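Local structure of CcbJ (Streptomyces caelestis, 4HGZ) at residues A44-D49 / T73-F78; P79-G84 / N111-V116. The protein probably transfers a methyl group from S-adenosyl-L-methionine to a nitrogen atom of its substrate, as an N-methyltransferase of the class I fold. All blocks are in the same frame, centred on the assembly; numbering follows the deposited sequence.

Contact 1 (A44-D49 / T73-F78)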
loop_
_atom_site.group_PDB
_atom_site.type_symbol
_atom_site.label_atom_id
_atom_site.label_comp_id
_atom_site.label_asym_id
_atom_site.label_seq_id
_atom_site.Cartn_x
_atom_site.Cartn_y
_atom_site.Cartn_z
ATOM N N ALA C 44 -13.454 16.604 -12.958
ATOM C CA ALA C 44 -12.582 17.062 -14.032
ATOM C C ALA C 44 -12.586 18.574 -14.134
ATOM O O ALA C 44 -11.575 19.175 -14.479
ATOM C CB ALA C 44 -12.998 16.448 -15.351
ATOM N N GLY C 45 -13.731 19.182 -13.833
ATOM C CA GLY C 45 -13.876 20.633 -13.898
ATOM C C GLY C 45 -13.070 21.339 -12.830
ATOM O O GLY C 45 -12.302 20.704 -12.107
ATOM N N PRO C 46 -13.235 22.666 -12.722
ATOM C CA PRO C 46 -12.564 23.393 -11.648
ATOM C C PRO C 46 -13.357 23.232 -10.350
ATOM O O PRO C 46 -14.549 22.913 -10.396
ATOM C CB PRO C 46 -12.581 24.848 -12.138
ATOM C CG PRO C 46 -13.643 24.904 -13.239
ATOM C CD PRO C 46 -14.171 23.517 -13.477
ATOM N N PRO C 47 -12.710 23.447 -9.194
ATOM C CA PRO C 47 -13.392 23.162 -7.927
ATOM C C PRO C 47 -14.716 23.919 -7.834
ATOM O O PRO C 47 -14.767 25.118 -8.118
ATOM C CB PRO C 47 -12.397 23.644 -6.866
ATOM C CG PRO C 47 -11.524 24.639 -7.579
ATOM C CD PRO C 47 -11.439 24.167 -9.002
ATOM N N PRO C 48 -15.790 23.216 -7.444
ATOM C CA PRO C 48 -17.148 23.755 -7.493
ATOM C C PRO C 48 -17.415 24.786 -6.409
ATOM O O PRO C 48 -18.553 24.955 -5.985
ATOM C CB PRO C 48 -18.022 22.515 -7.268
ATOM C CG PRO C 48 -17.176 21.614 -6.446
ATOM C CD PRO C 48 -15.749 21.855 -6.881
ATOM N N ASP C 49 -16.378 25.488 -5.977
ATOM C CA ASP C 49 -16.530 26.408 -4.865
ATOM C C ASP C 49 -16.375 27.883 -5.237
ATOM O O ASP C 49 -16.048 28.716 -4.377
ATOM C CB ASP C 49 -15.581 26.028 -3.724
ATOM C CG ASP C 49 -14.126 26.241 -4.071
ATOM O OD1 ASP C 49 -13.834 26.620 -5.225
ATOM O OD2 ASP C 49 -13.272 26.030 -3.180
ATOM N N THR C 73 -11.307 32.281 -16.450
ATOM C CA THR C 73 -12.501 32.766 -17.136
ATOM C C THR C 73 -13.519 33.366 -16.168
ATOM O O THR C 73 -14.679 33.573 -16.529
ATOM C CB THR C 73 -13.195 31.659 -17.950
ATOM O OG1 THR C 73 -13.601 30.606 -17.072
ATOM C CG2 THR C 73 -12.266 31.103 -19.023
ATOM N N GLY C 74 -13.087 33.639 -14.942
ATOM C CA GLY C 74 -13.925 34.355 -13.979
ATOM C C GLY C 74 -14.697 33.484 -13.009
ATOM O O GLY C 74 -15.721 33.905 -12.456
ATOM N N ARG C 75 -14.200 32.272 -12.786
ATOM C CA ARG C 75 -14.880 31.317 -11.919
ATOM C C ARG C 75 -15.210 31.918 -10.555
ATOM O O ARG C 75 -16.299 31.709 -10.021
ATOM C CB ARG C 75 -14.039 30.059 -11.745
ATOM C CG ARG C 75 -14.691 29.023 -10.892
ATOM C CD ARG C 75 -13.807 27.799 -10.724
ATOM N NE ARG C 75 -12.563 28.086 -10.011
ATOM C CZ ARG C 75 -12.427 28.035 -8.687
ATOM N NH1 ARG C 75 -13.466 27.724 -7.922
ATOM N NH2 ARG C 75 -11.248 28.294 -8.130
ATOM N N VAL C 76 -14.266 32.666 -9.998
ATOM C CA VAL C 76 -14.473 33.354 -8.733
ATOM C C VAL C 76 -14.883 34.818 -8.931
ATOM O O VAL C 76 -15.621 35.378 -8.122
ATOM C CB VAL C 76 -13.195 33.304 -7.871
ATOM C CG1 VAL C 76 -13.474 33.808 -6.464
ATOM C CG2 VAL C 76 -12.629 31.881 -7.838
ATOM N N ALA C 77 -14.414 35.430 -10.013
ATOM C CA ALA C 77 -14.628 36.860 -10.255
ATOM C C ALA C 77 -16.100 37.227 -10.453
ATOM O O ALA C 77 -16.576 38.222 -9.911
ATOM C CB ALA C 77 -13.782 37.347 -11.442
ATOM N N PHE C 78 -16.829 36.425 -11.214
ATOM C CA PHE C 78 -18.232 36.746 -11.445
ATOM C C PHE C 78 -19.116 36.571 -10.205
ATOM O O PHE C 78 -19.952 37.429 -9.906
ATOM C CB PHE C 78 -18.775 35.979 -12.651
ATOM C CG PHE C 78 -18.186 36.437 -13.945
ATOM C CD1 PHE C 78 -18.415 37.726 -14.400
ATOM C CD2 PHE C 78 -17.383 35.601 -14.693
ATOM C CE1 PHE C 78 -17.865 38.161 -15.582
ATOM C CE2 PHE C 78 -16.830 36.035 -15.874
ATOM C CZ PHE C 78 -17.074 37.312 -16.321
#

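Contact 2 (P79-G84 / N111-V116)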
loop_
_atom_site.group_PDB
_atom_site.type_symbol
_atom_site.label_atom_id
_atom_site.label_comp_id
_atom_site.label_asym_id
_atom_site.label_seq_id
_atom_site.Cartn_x
_atom_site.Cartn_y
_atom_site.Cartn_z
ATOM N N PRO C 79 -18.953 35.453 -9.486
ATOM C CA PRO C 79 -19.623 35.396 -8.197
ATOM C C PRO C 79 -19.220 36.575 -7.316
ATOM O O PRO C 79 -20.041 37.081 -6.564
ATOM C CB PRO C 79 -19.128 34.075 -7.615
ATOM C CG PRO C 79 -18.990 33.212 -8.823
ATOM C CD PRO C 79 -18.472 34.129 -9.913
ATOM N N LEU C 80 -17.974 37.023 -7.406
ATOM C CA LEU C 80 -17.598 38.220 -6.665
ATOM C C LEU C 80 -18.433 39.407 -7.120
ATOM O O LEU C 80 -18.902 40.208 -6.309
ATOM C CB LEU C 80 -16.113 38.527 -6.815
ATOM C CG LEU C 80 -15.270 37.926 -5.684
ATOM C CD1 LEU C 80 -13.778 38.017 -5.978
ATOM C CD2 LEU C 80 -15.600 38.599 -4.344
ATOM N N ALA C 81 -18.622 39.510 -8.428
ATOM C CA ALA C 81 -19.297 40.663 -8.990
ATOM C C ALA C 81 -20.754 40.660 -8.560
ATOM O O ALA C 81 -21.370 41.718 -8.451
ATOM C CB ALA C 81 -19.162 40.678 -10.514
ATOM N N ASP C 82 -21.298 39.473 -8.294
ATOM C CA ASP C 82 -22.680 39.350 -7.797
ATOM C C ASP C 82 -22.863 39.848 -6.356
ATOM O O ASP C 82 -23.985 40.150 -5.938
ATOM C CB ASP C 82 -23.196 37.907 -7.919
ATOM C CG ASP C 82 -23.500 37.506 -9.362
ATOM O OD1 ASP C 82 -23.877 38.383 -10.178
ATOM O OD2 ASP C 82 -23.376 36.305 -9.681
ATOM N N LEU C 83 -21.769 39.938 -5.604
ATOM C CA LEU C 83 -21.831 40.396 -4.219
ATOM C C LEU C 83 -21.485 41.879 -4.110
ATOM O O LEU C 83 -21.311 42.410 -3.004
ATOM C CB LEU C 83 -20.888 39.579 -3.333
ATOM C CG LEU C 83 -20.847 38.061 -3.526
ATOM C CD1 LEU C 83 -19.672 37.474 -2.766
ATOM C CD2 LEU C 83 -22.141 37.419 -3.081
ATOM N N GLY C 84 -21.379 42.534 -5.263
ATOM C CA GLY C 84 -21.080 43.967 -5.327
ATOM C C GLY C 84 -19.621 44.335 -5.118
ATOM O O GLY C 84 -19.308 45.481 -4.786
ATOM N N ASN C 111 -19.604 44.851 -15.230
ATOM C CA ASN C 111 -18.934 46.126 -14.998
ATOM C C ASN C 111 -18.112 46.150 -13.706
ATOM O O ASN C 111 -17.258 47.016 -13.529
ATOM C CB ASN C 111 -19.940 47.276 -15.003
ATOM C CG ASN C 111 -20.915 47.194 -13.846
ATOM O OD1 ASN C 111 -21.086 46.140 -13.233
ATOM N ND2 ASN C 111 -21.551 48.306 -13.536
ATOM N N LEU C 112 -18.362 45.211 -12.801
ATOM C CA LEU C 112 -17.539 45.114 -11.590
ATOM C C LEU C 112 -16.247 44.317 -11.786
ATOM O O LEU C 112 -15.436 44.209 -10.862
ATOM C CB LEU C 112 -18.334 44.533 -10.427
ATOM C CG LEU C 112 -19.458 45.429 -9.898
ATOM C CD1 LEU C 112 -20.206 44.733 -8.796
ATOM C CD2 LEU C 112 -18.910 46.753 -9.406
ATOM N N VAL C 113 -16.067 43.769 -12.987
ATOM C CA VAL C 113 -14.888 42.968 -13.317
ATOM C C VAL C 113 -13.907 43.678 -14.256
ATOM O O VAL C 113 -14.272 44.067 -15.354
ATOM C CB VAL C 113 -15.287 41.676 -14.008
ATOM C CG1 VAL C 113 -14.065 40.790 -14.175
ATOM C CG2 VAL C 113 -16.370 40.978 -13.213
ATOM N N VAL C 114 -12.654 43.814 -13.830
ATOM C CA VAL C 114 -11.662 44.521 -14.613
ATOM C C VAL C 114 -10.574 43.568 -15.079
ATOM O O VAL C 114 -9.654 43.251 -14.328
ATOM C CB VAL C 114 -11.023 45.640 -13.784
ATOM C CG1 VAL C 114 -10.034 46.433 -14.624
ATOM C CG2 VAL C 114 -12.100 46.544 -13.229
ATOM N N PRO C 115 -10.670 43.111 -16.332
ATOM C CA PRO C 115 -9.745 42.111 -16.863
ATOM C C PRO C 115 -8.364 42.699 -17.139
ATOM O O PRO C 115 -8.253 43.679 -17.870
ATOM C CB PRO C 115 -10.402 41.682 -18.183
ATOM C CG PRO C 115 -11.720 42.413 -18.257
ATOM C CD PRO C 115 -11.623 43.579 -17.349
ATOM N N VAL C 116 -7.325 42.102 -16.565
ATOM C CA VAL C 116 -5.962 42.569 -16.793
ATOM C C VAL C 116 -5.080 41.480 -17.389
ATOM O O VAL C 116 -4.714 40.535 -16.702
ATOM C CB VAL C 116 -5.308 43.023 -15.495
ATOM C CG1 VAL C 116 -3.904 43.556 -15.770
ATOM C CG2 VAL C 116 -6.179 44.058 -14.798
#

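Contact 1 (A44-D49 / T73-F78)
NH1 of R75 has two oxygens of segment 44-49 close to it. OD1 of D49 accepts a hydrogen bond from R75 NH1 at 2.9 Å, with an N-H...O angle of 144°, and the pair is also a salt bridge; the carbonyl O of P47 lies 2.9 Å from the same R75 NH1. The guanidinium meets the D49 oxygen nearly along its C-O axis, and the carboxylate and guanidinium planes are only 17° apart, so the two charged groups lie almost flat with each other. The other carboxylate oxygen, D49 OD2, makes a weak hydrogen bond to NE2 of Q169.

The faces of the guanidinium are used as well. CG of P47 lies over one face, near its rim and 3.7 Å from R75 CZ, while V76 CG2 flanks the opposite face, so an aliphatic carbon borders the rim of each. Farther back along the side chain, P46 CB packs against R75 CD at 3.5 Å. R75 leaves its backbone extended, and the bend at chi3 (64°) turns the guanidinium, beyond the CD that packs on P46, past P47 and toward D49. Arginine suits this place because its methylene chain can pack on proline while its charged end reaches an acid; the proline rings offer stiff, apolar surfaces.

R75 binds S-adenosyl-L-homocysteine in another structure of this protein; no such ligand is bound to this chain, so the bridge to D49 is seen here in its absence. The contact joins the loop before helix 50-61 to the glycine-rich turn 73-78, which is consistent with the cofactor-binding loop of a Rossmann-like methyltransferase.

Contact 2 (P79-G84 / N111-V116)
L112 starts its contact at CB, which rests against the methyl group of A81: the A81 CB to L112 CB distance is 3.9 Å. From there the first torsion (chi1 -68°) turns CG away from the carbonyl carbon, and the chain runs on extended (chi2 178°), carrying CD1 to the last turn of helix 77-82. At that tip L112 CD1 lies 3.3 Å from the carbonyl O of A81 and 3.7 Å from CA of G84. A leucine therefore spans the helix end from a side-chain methyl to the backbone beyond it, being long enough for one methyl, CD1, to pass the alanine and lie on the backbone there. The A81 oxygen is itself the acceptor of a backbone hydrogen bond from G84 N.

A81 also meets the first residue of the strand. Its CB is 3.9 Å from V113 CG2, the methyl group of V113 that stands beside the backbone N. The small alanine lets the backbones approach closely, with the CA atoms of A81 and L112 only 5.4 Å apart. G84 has a positive phi (78°), a conformation that glycine adopts readily, and it presents its bare CA to the leucine methyl.

Packing carries the whole contact, since no hydrogen bond crosses between the segments. L112 and V114 pair through their backbones with V87 of the neighbouring strand 87-91, while D82 of the helix holds R51 in a salt bridge. The contact sets the C-terminal end of helix 77-82 against the start of edge strand 113-117, as helices flank the parallel sheet in the Rossmann-like fold of class I methyltransferases.

From the N terminus, the chain first passes through segment 44-49, then helix 50-61 and strand 66-69, before contact 1 closes this loop at 73-78. Contact 2 opens at once with 79-84, and the chain makes strand 87-91 and helix 94-106 before returning at 111-116. The two loops therefore follow one another in series, neither nested nor crossed; the turn leading into helix 77-82 serves contact 1 and the end of that helix contact 2. Their centres lie about 14 Å apart, and F78 CE1 packs 4.0 Å from V113 CG2 between them. Together they tie the N-terminal loop, through this helix, to the sheet's edge strand.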